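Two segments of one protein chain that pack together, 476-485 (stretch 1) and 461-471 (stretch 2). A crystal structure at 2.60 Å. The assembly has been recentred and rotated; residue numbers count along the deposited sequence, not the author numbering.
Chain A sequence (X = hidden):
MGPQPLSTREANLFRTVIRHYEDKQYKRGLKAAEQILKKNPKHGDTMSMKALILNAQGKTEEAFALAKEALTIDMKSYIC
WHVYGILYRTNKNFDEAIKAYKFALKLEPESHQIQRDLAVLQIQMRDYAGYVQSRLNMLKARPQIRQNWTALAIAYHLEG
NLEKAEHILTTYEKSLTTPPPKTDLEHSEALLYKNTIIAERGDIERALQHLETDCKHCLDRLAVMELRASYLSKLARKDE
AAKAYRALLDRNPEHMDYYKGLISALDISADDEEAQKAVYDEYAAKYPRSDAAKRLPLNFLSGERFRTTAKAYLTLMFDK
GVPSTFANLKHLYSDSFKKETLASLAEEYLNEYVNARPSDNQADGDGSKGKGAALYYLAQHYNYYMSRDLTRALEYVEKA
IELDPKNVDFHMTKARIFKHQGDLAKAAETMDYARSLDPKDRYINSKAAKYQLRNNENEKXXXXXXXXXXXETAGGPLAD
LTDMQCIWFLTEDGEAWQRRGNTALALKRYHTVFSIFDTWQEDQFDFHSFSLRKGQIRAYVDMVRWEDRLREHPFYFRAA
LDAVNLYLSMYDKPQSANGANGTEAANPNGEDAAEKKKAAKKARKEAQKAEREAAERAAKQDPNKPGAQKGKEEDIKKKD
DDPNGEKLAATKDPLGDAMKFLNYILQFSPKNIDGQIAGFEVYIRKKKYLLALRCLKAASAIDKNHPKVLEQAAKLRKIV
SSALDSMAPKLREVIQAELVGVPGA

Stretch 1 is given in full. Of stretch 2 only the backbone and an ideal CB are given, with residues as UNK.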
ATOM      1  N   GLY A 476       2.208 -16.333 -21.735  1.00 51.71           N
ATOM      2  CA  GLY A 476       3.555 -16.411 -21.198  1.00 57.48           C
ATOM      3  C   GLY A 476       3.754 -15.636 -19.910  1.00 61.77           C
ATOM      4  O   GLY A 476       2.801 -15.069 -19.369  1.00 68.22           O
ATOM      5  N   PRO A 477       5.001 -15.601 -19.417  1.00 53.62           N
ATOM      6  CA  PRO A 477       5.406 -14.905 -18.192  1.00 47.29           C
ATOM      7  C   PRO A 477       4.770 -13.526 -18.057  1.00 49.28           C
ATOM      8  O   PRO A 477       4.277 -13.185 -16.979  1.00 50.30           O
ATOM      9  CB  PRO A 477       6.926 -14.792 -18.358  1.00 45.96           C
ATOM     10  CG  PRO A 477       7.286 -16.017 -19.117  1.00 36.28           C
ATOM     11  CD  PRO A 477       6.157 -16.204 -20.104  1.00 42.96           C
ATOM     12  N   LEU A 478       4.776 -12.749 -19.138  1.00 48.43           N
ATOM     13  CA  LEU A 478       4.258 -11.384 -19.098  1.00 43.53           C
ATOM     14  C   LEU A 478       2.818 -11.359 -18.610  1.00 46.98           C
ATOM     15  O   LEU A 478       2.434 -10.472 -17.846  1.00 42.77           O
ATOM     16  CB  LEU A 478       4.353 -10.718 -20.470  1.00 37.57           C
ATOM     17  CG  LEU A 478       3.882  -9.262 -20.511  1.00 41.46           C
ATOM     18  CD1 LEU A 478       4.642  -8.418 -19.498  1.00 34.19           C
ATOM     19  CD2 LEU A 478       4.031  -8.670 -21.896  1.00 34.87           C
ATOM     20  N   ALA A 479       2.027 -12.338 -19.046  1.00 44.38           N
ATOM     21  CA  ALA A 479       0.620 -12.397 -18.656  1.00 39.77           C
ATOM     22  C   ALA A 479       0.507 -12.676 -17.165  1.00 47.96           C
ATOM     23  O   ALA A 479      -0.311 -12.063 -16.455  1.00 48.59           O
ATOM     24  CB  ALA A 479      -0.120 -13.461 -19.452  1.00 37.25           C
ATOM     25  N   ASP A 480       1.326 -13.612 -16.690  1.00 41.34           N
ATOM     26  CA  ASP A 480       1.259 -13.981 -15.296  1.00 38.52           C
ATOM     27  C   ASP A 480       1.693 -12.781 -14.455  1.00 40.71           C
ATOM     28  O   ASP A 480       1.043 -12.438 -13.465  1.00 41.32           O
ATOM     29  CB  ASP A 480       2.119 -15.209 -15.008  1.00 42.21           C
ATOM     30  CG  ASP A 480       1.873 -15.768 -13.622  1.00 58.65           C
ATOM     31  OD1 ASP A 480       0.679 -15.942 -13.270  1.00 62.33           O
ATOM     32  OD2 ASP A 480       2.857 -16.002 -12.877  1.00 58.02           O
ATOM     33  N   LEU A 481       2.766 -12.115 -14.873  1.00 35.52           N
ATOM     34  CA  LEU A 481       3.272 -10.977 -14.120  1.00 39.60           C
ATOM     35  C   LEU A 481       2.259  -9.827 -14.097  1.00 44.16           C
ATOM     36  O   LEU A 481       2.117  -9.126 -13.094  1.00 48.89           O
ATOM     37  CB  LEU A 481       4.610 -10.514 -14.698  1.00 32.64           C
ATOM     38  CG  LEU A 481       5.802 -11.447 -14.447  1.00 34.08           C
ATOM     39  CD1 LEU A 481       6.996 -11.020 -15.291  1.00 36.93           C
ATOM     40  CD2 LEU A 481       6.174 -11.479 -12.970  1.00 30.24           C
ATOM     41  N   THR A 482       1.550  -9.644 -15.202  1.00 44.23           N
ATOM     42  CA  THR A 482       0.500  -8.638 -15.288  1.00 37.51           C
ATOM     43  C   THR A 482      -0.631  -8.972 -14.335  1.00 36.69           C
ATOM     44  O   THR A 482      -1.049  -8.144 -13.540  1.00 37.45           O
ATOM     45  CB  THR A 482      -0.062  -8.544 -16.708  1.00 41.45           C
ATOM     46  OG1 THR A 482       0.984  -8.173 -17.623  1.00 43.10           O
ATOM     47  CG2 THR A 482      -1.173  -7.515 -16.766  1.00 38.92           C
ATOM     48  N   ASP A 483      -1.127 -10.199 -14.450  1.00 37.55           N
ATOM     49  CA  ASP A 483      -2.092 -10.780 -13.520  1.00 40.68           C
ATOM     50  C   ASP A 483      -1.751 -10.552 -12.045  1.00 34.48           C
ATOM     51  O   ASP A 483      -2.601 -10.163 -11.251  1.00 30.06           O
ATOM     52  CB  ASP A 483      -2.184 -12.282 -13.782  1.00 61.79           C
ATOM     53  CG  ASP A 483      -3.570 -12.732 -14.142  1.00 75.59           C
ATOM     54  OD1 ASP A 483      -4.388 -12.903 -13.209  1.00 75.80           O
ATOM     55  OD2 ASP A 483      -3.823 -12.940 -15.354  1.00 83.05           O
ATOM     56  N   MET A 484      -0.500 -10.819 -11.680  1.00 40.11           N
ATOM     57  CA  MET A 484      -0.052 -10.685 -10.297  1.00 31.86           C
ATOM     58  C   MET A 484       0.375  -9.276  -9.955  1.00 34.49           C
ATOM     59  O   MET A 484       1.041  -9.065  -8.934  1.00 36.69           O
ATOM     60  CB  MET A 484       1.109 -11.626 -10.021  1.00 38.48           C
ATOM     61  CG  MET A 484       0.737 -13.079 -10.006  1.00 41.17           C
ATOM     62  SD  MET A 484      -0.714 -13.312  -8.981  1.00 46.33           S
ATOM     63  CE  MET A 484      -1.906 -13.707 -10.250  1.00 39.50           C
ATOM     64  N   GLN A 485       0.028  -8.327 -10.826  1.00 32.37           N
ATOM     65  CA  GLN A 485       0.172  -6.902 -10.531  1.00 35.15           C
ATOM     66  C   GLN A 485       1.622  -6.500 -10.232  1.00 35.99           C
ATOM     67  O   GLN A 485       1.877  -5.688  -9.335  1.00 27.89           O
ATOM     68  CB  GLN A 485      -0.744  -6.529  -9.358  1.00 33.76           C
ATOM     69  CG  GLN A 485      -2.206  -6.941  -9.605  1.00 34.47           C
ATOM     70  CD  GLN A 485      -3.114  -6.749  -8.389  1.00 33.33           C
ATOM     71  OE1 GLN A 485      -2.655  -6.387  -7.319  1.00 34.25           O
ATOM     72  NE2 GLN A 485      -4.412  -7.000  -8.562  1.00 30.12           N
ATOM     73  N   UNK A 461      15.367 -10.802 -20.203  1.00 43.96           N
ATOM     74  CA  UNK A 461      14.902 -10.570 -18.833  1.00 38.09           C
ATOM     75  C   UNK A 461      13.585 -11.302 -18.583  1.00 41.55           C
ATOM     76  O   UNK A 461      13.401 -11.918 -17.532  1.00 42.24           O
ATOM     77  CB  UNK A 461      14.733  -9.072 -18.569  1.00 38.09           C
ATOM     78  N   UNK A 462      12.687 -11.248 -19.564  1.00 41.11           N
ATOM     79  CA  UNK A 462      11.394 -11.913 -19.470  1.00 34.83           C
ATOM     80  C   UNK A 462      11.549 -13.439 -19.363  1.00 42.78           C
ATOM     81  O   UNK A 462      10.745 -14.111 -18.721  1.00 41.85           O
ATOM     82  CB  UNK A 462      10.534 -11.555 -20.684  1.00 34.83           C
ATOM     83  N   UNK A 463      12.584 -13.993 -19.987  1.00 36.36           N
ATOM     84  CA  UNK A 463      12.761 -15.439 -19.939  1.00 39.37           C
ATOM     85  C   UNK A 463      13.350 -15.863 -18.594  1.00 48.90           C
ATOM     86  O   UNK A 463      13.117 -16.977 -18.123  1.00 55.76           O
ATOM     87  CB  UNK A 463      13.660 -15.906 -21.086  1.00 39.37           C
ATOM     88  N   UNK A 464      14.113 -14.968 -17.981  1.00 44.13           N
ATOM     89  CA  UNK A 464      14.615 -15.190 -16.634  1.00 40.98           C
ATOM     90  C   UNK A 464      13.442 -15.256 -15.647  1.00 46.07           C
ATOM     91  O   UNK A 464      13.358 -16.150 -14.796  1.00 42.80           O
ATOM     92  CB  UNK A 464      15.597 -14.086 -16.237  1.00 40.98           C
ATOM     93  N   UNK A 465      12.528 -14.299 -15.770  1.00 44.29           N
ATOM     94  CA  UNK A 465      11.377 -14.263 -14.890  1.00 40.42           C
ATOM     95  C   UNK A 465      10.508 -15.498 -15.127  1.00 42.53           C
ATOM     96  O   UNK A 465       9.851 -15.984 -14.206  1.00 42.49           O
ATOM     97  CB  UNK A 465      10.571 -12.981 -15.107  1.00 40.42           C
ATOM     98  N   UNK A 466      10.525 -16.001 -16.361  1.00 36.76           N
ATOM     99  CA  UNK A 466       9.803 -17.208 -16.719  1.00 38.92           C
ATOM    100  C   UNK A 466      10.192 -18.405 -15.864  1.00 45.20           C
ATOM    101  O   UNK A 466       9.418 -19.356 -15.729  1.00 50.89           O
ATOM    102  CB  UNK A 466      10.039 -17.532 -18.195  1.00 38.92           C
ATOM    103  N   UNK A 467      11.383 -18.362 -15.266  1.00 37.26           N
ATOM    104  CA  UNK A 467      11.792 -19.433 -14.368  1.00 34.37           C
ATOM    105  C   UNK A 467      10.920 -19.503 -13.092  1.00 39.33           C
ATOM    106  O   UNK A 467      10.886 -20.535 -12.422  1.00 44.00           O
ATOM    107  CB  UNK A 467      13.261 -19.242 -13.985  1.00 34.37           C
ATOM    108  N   UNK A 468      10.205 -18.425 -12.767  1.00 42.99           N
ATOM    109  CA  UNK A 468       9.379 -18.401 -11.553  1.00 38.65           C
ATOM    110  C   UNK A 468       7.891 -18.099 -11.753  1.00 40.70           C
ATOM    111  O   UNK A 468       7.130 -18.203 -10.800  1.00 56.18           O
ATOM    112  CB  UNK A 468       9.954 -17.359 -10.591  1.00 38.65           C
ATOM    113  N   UNK A 469       7.472 -17.758 -12.973  1.00 45.02           N
ATOM    114  CA  UNK A 469       6.054 -17.520 -13.283  1.00 43.34           C
ATOM    115  C   UNK A 469       5.346 -18.833 -13.577  1.00 58.15           C
ATOM    116  O   UNK A 469       5.972 -19.758 -14.082  1.00 69.09           O
ATOM    117  CB  UNK A 469       5.911 -16.568 -14.473  1.00 43.34           C
ATOM    118  N   UNK A 470       4.051 -18.919 -13.272  1.00 69.62           N
ATOM    119  CA  UNK A 470       3.326 -20.184 -13.432  1.00 75.63           C
ATOM    120  C   UNK A 470       3.415 -20.667 -14.874  1.00 74.44           C
ATOM    121  O   UNK A 470       3.239 -19.886 -15.804  1.00 77.65           O
ATOM    122  CB  UNK A 470       1.862 -20.025 -13.017  1.00 75.63           C
ATOM    123  N   UNK A 471       3.703 -21.957 -15.036  1.00 59.84           N
ATOM    124  CA  UNK A 471       4.196 -22.490 -16.299  1.00 65.48           C
ATOM    125  C   UNK A 471       3.233 -22.372 -17.478  1.00 85.29           C
ATOM    126  O   UNK A 471       3.566 -21.777 -18.510  1.00 84.27           O
ATOM    127  CB  UNK A 471       4.558 -23.964 -16.106  1.00 65.48           C
TER

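Position 461 lies in a helix that enters from earlier in the chain, and its CB has nothing of stretch 1 within 5.5 Å. This contact therefore leaves the choice open to any helix-compatible residue; the residue is A461, whose carbonyl accepts the backbone hydrogen bond from the amide of 465.

At 462 the CA-to-CB bond points sideways, and the ideal CB is 5.4 Å from P477 CB. The neighbouring surface of stretch 1 is apolar, formed by P477, L478 and L481, so a side chain long enough to bend back would suit: leucine, methionine or perhaps isoleucine. The residue is L462, with chi1 t and chi2 p. Its CD1 lies 3.7 Å from P477 CB, 4.2 Å from L478 CB and 4.4 Å from L481 CD1, so that one methyl touches all three residues.

Position 463 points away and 464 is out of reach, so stretch 1 constrains neither. They are A463 and T464, the latter with its hydroxyl hydrogen-bonded elsewhere in the structure.

Position 465 points toward stretch 1, its ideal CB 4.1 Å from L481 CD1 and 5.2 Å from P477 CB. A flexible apolar chain could follow the leucine, and methionine or leucine would both be reasonable. M465 is found, with all three chi angles m; its CE reaches 3.7 Å from L481 CD2.

At 466 the backbones come closest, with CA 5.2 Å from the CA of P477. An ideal CB here would sit only 3.3 Å from P477 CG and 3.1 Å from the carbonyl O of 463. The phi/psi of -57/-22° does not itself demand glycine, but the crowding favours a residue without a side chain. It is G466, and P477 CG packs 3.7 Å from its CA.

Position 467 points away and 468 sideways, neither CB near stretch 1; many residues would serve. L467 makes no contact, and the ring of F468 leads away.

Position 469, in extended conformation, points toward stretch 1. Its ideal CB is 3.5 Å from D480 OD2, 4.1 Å from P477 CA and 5.1 Å from L481 CG. A small or beta-branched side chain fits this mixed setting: threonine, valine, serine or alanine. T469 adopts chi1 p, placing CG2 3.8 Å from L481 CG and OG1 3.6 Å from P477 CA.

At 470 the backbone N donates a hydrogen bond to D480 OD2 (3.2 Å, 158°), which any residue except proline could supply. The CB points sideways, 4.1 Å from D480 OD2, and the carboxylate invites a long basic side chain, lysine or arginine. R470 comes nearer at its end: NH2 forms a salt bridge with D480 OD1 at 3.0 Å. That oxygen lies over one guanidinium face, so the attraction is between charges and no N-H points at it. NH2 instead makes a weak hydrogen bond to M484 SD (3.7 Å). The side chain is poorly ordered, so these details deserve caution.

Position 471 points away into space unclaimed by stretch 1, tolerating many residues; it is A471.

Stretch 2, residues 461-471: ALATMGLFTRA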
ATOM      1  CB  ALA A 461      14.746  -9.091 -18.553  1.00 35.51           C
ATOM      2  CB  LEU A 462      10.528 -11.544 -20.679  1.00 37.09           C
ATOM      3  CG  LEU A 462       9.050 -11.971 -20.672  1.00 45.07           C
ATOM      4  CD1 LEU A 462       8.354 -11.527 -19.403  1.00 42.06           C
ATOM      5  CD2 LEU A 462       8.294 -11.445 -21.893  1.00 36.48           C
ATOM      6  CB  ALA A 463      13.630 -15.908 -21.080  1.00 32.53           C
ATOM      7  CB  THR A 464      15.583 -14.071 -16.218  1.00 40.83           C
ATOM      8  OG1 THR A 464      16.633 -13.950 -17.186  1.00 43.72           O
ATOM      9  CG2 THR A 464      16.172 -14.328 -14.831  1.00 40.94           C
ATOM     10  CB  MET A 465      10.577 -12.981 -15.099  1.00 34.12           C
ATOM     11  CG  MET A 465      11.345 -11.711 -14.789  1.00 39.81           C
ATOM     12  SD  MET A 465      11.493 -11.263 -13.041  1.00 33.25           S
ATOM     13  CE  MET A 465       9.794 -10.841 -12.647  1.00 42.36           C
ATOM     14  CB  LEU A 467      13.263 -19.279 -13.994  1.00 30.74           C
ATOM     15  CG  LEU A 467      14.346 -19.877 -14.920  1.00 37.03           C
ATOM     16  CD1 LEU A 467      13.843 -20.134 -16.335  1.00 31.25           C
ATOM     17  CD2 LEU A 467      15.579 -18.983 -14.937  1.00 28.35           C
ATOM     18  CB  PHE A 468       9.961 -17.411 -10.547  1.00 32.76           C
ATOM     19  CG  PHE A 468      11.146 -17.951  -9.799  1.00 36.51           C
ATOM     20  CD1 PHE A 468      12.392 -18.001 -10.397  1.00 34.65           C
ATOM     21  CD2 PHE A 468      11.008 -18.426  -8.499  1.00 37.38           C
ATOM     22  CE1 PHE A 468      13.496 -18.508  -9.712  1.00 37.98           C
ATOM     23  CE2 PHE A 468      12.087 -18.936  -7.809  1.00 37.42           C
ATOM     24  CZ  PHE A 468      13.340 -18.986  -8.416  1.00 42.19           C
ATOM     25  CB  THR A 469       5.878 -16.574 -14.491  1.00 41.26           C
ATOM     26  OG1 THR A 469       6.476 -17.163 -15.654  1.00 43.26           O
ATOM     27  CG2 THR A 469       6.493 -15.214 -14.212  1.00 33.99           C
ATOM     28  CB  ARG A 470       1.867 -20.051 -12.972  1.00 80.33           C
ATOM     29  CG  ARG A 470       1.760 -19.903 -11.456  1.00 91.25           C
ATOM     30  CD  ARG A 470       0.323 -19.941 -10.915  1.00 99.74           C
ATOM     31  NE  ARG A 470      -0.423 -18.704 -11.166  1.00103.73           N
ATOM     32  CZ  ARG A 470      -0.235 -17.548 -10.526  1.00101.10           C
ATOM     33  NH1 ARG A 470       0.695 -17.431  -9.587  1.00 99.89           N
ATOM     34  NH2 ARG A 470      -0.979 -16.495 -10.840  1.00100.83           N
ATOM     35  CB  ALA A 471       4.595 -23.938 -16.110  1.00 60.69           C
TER
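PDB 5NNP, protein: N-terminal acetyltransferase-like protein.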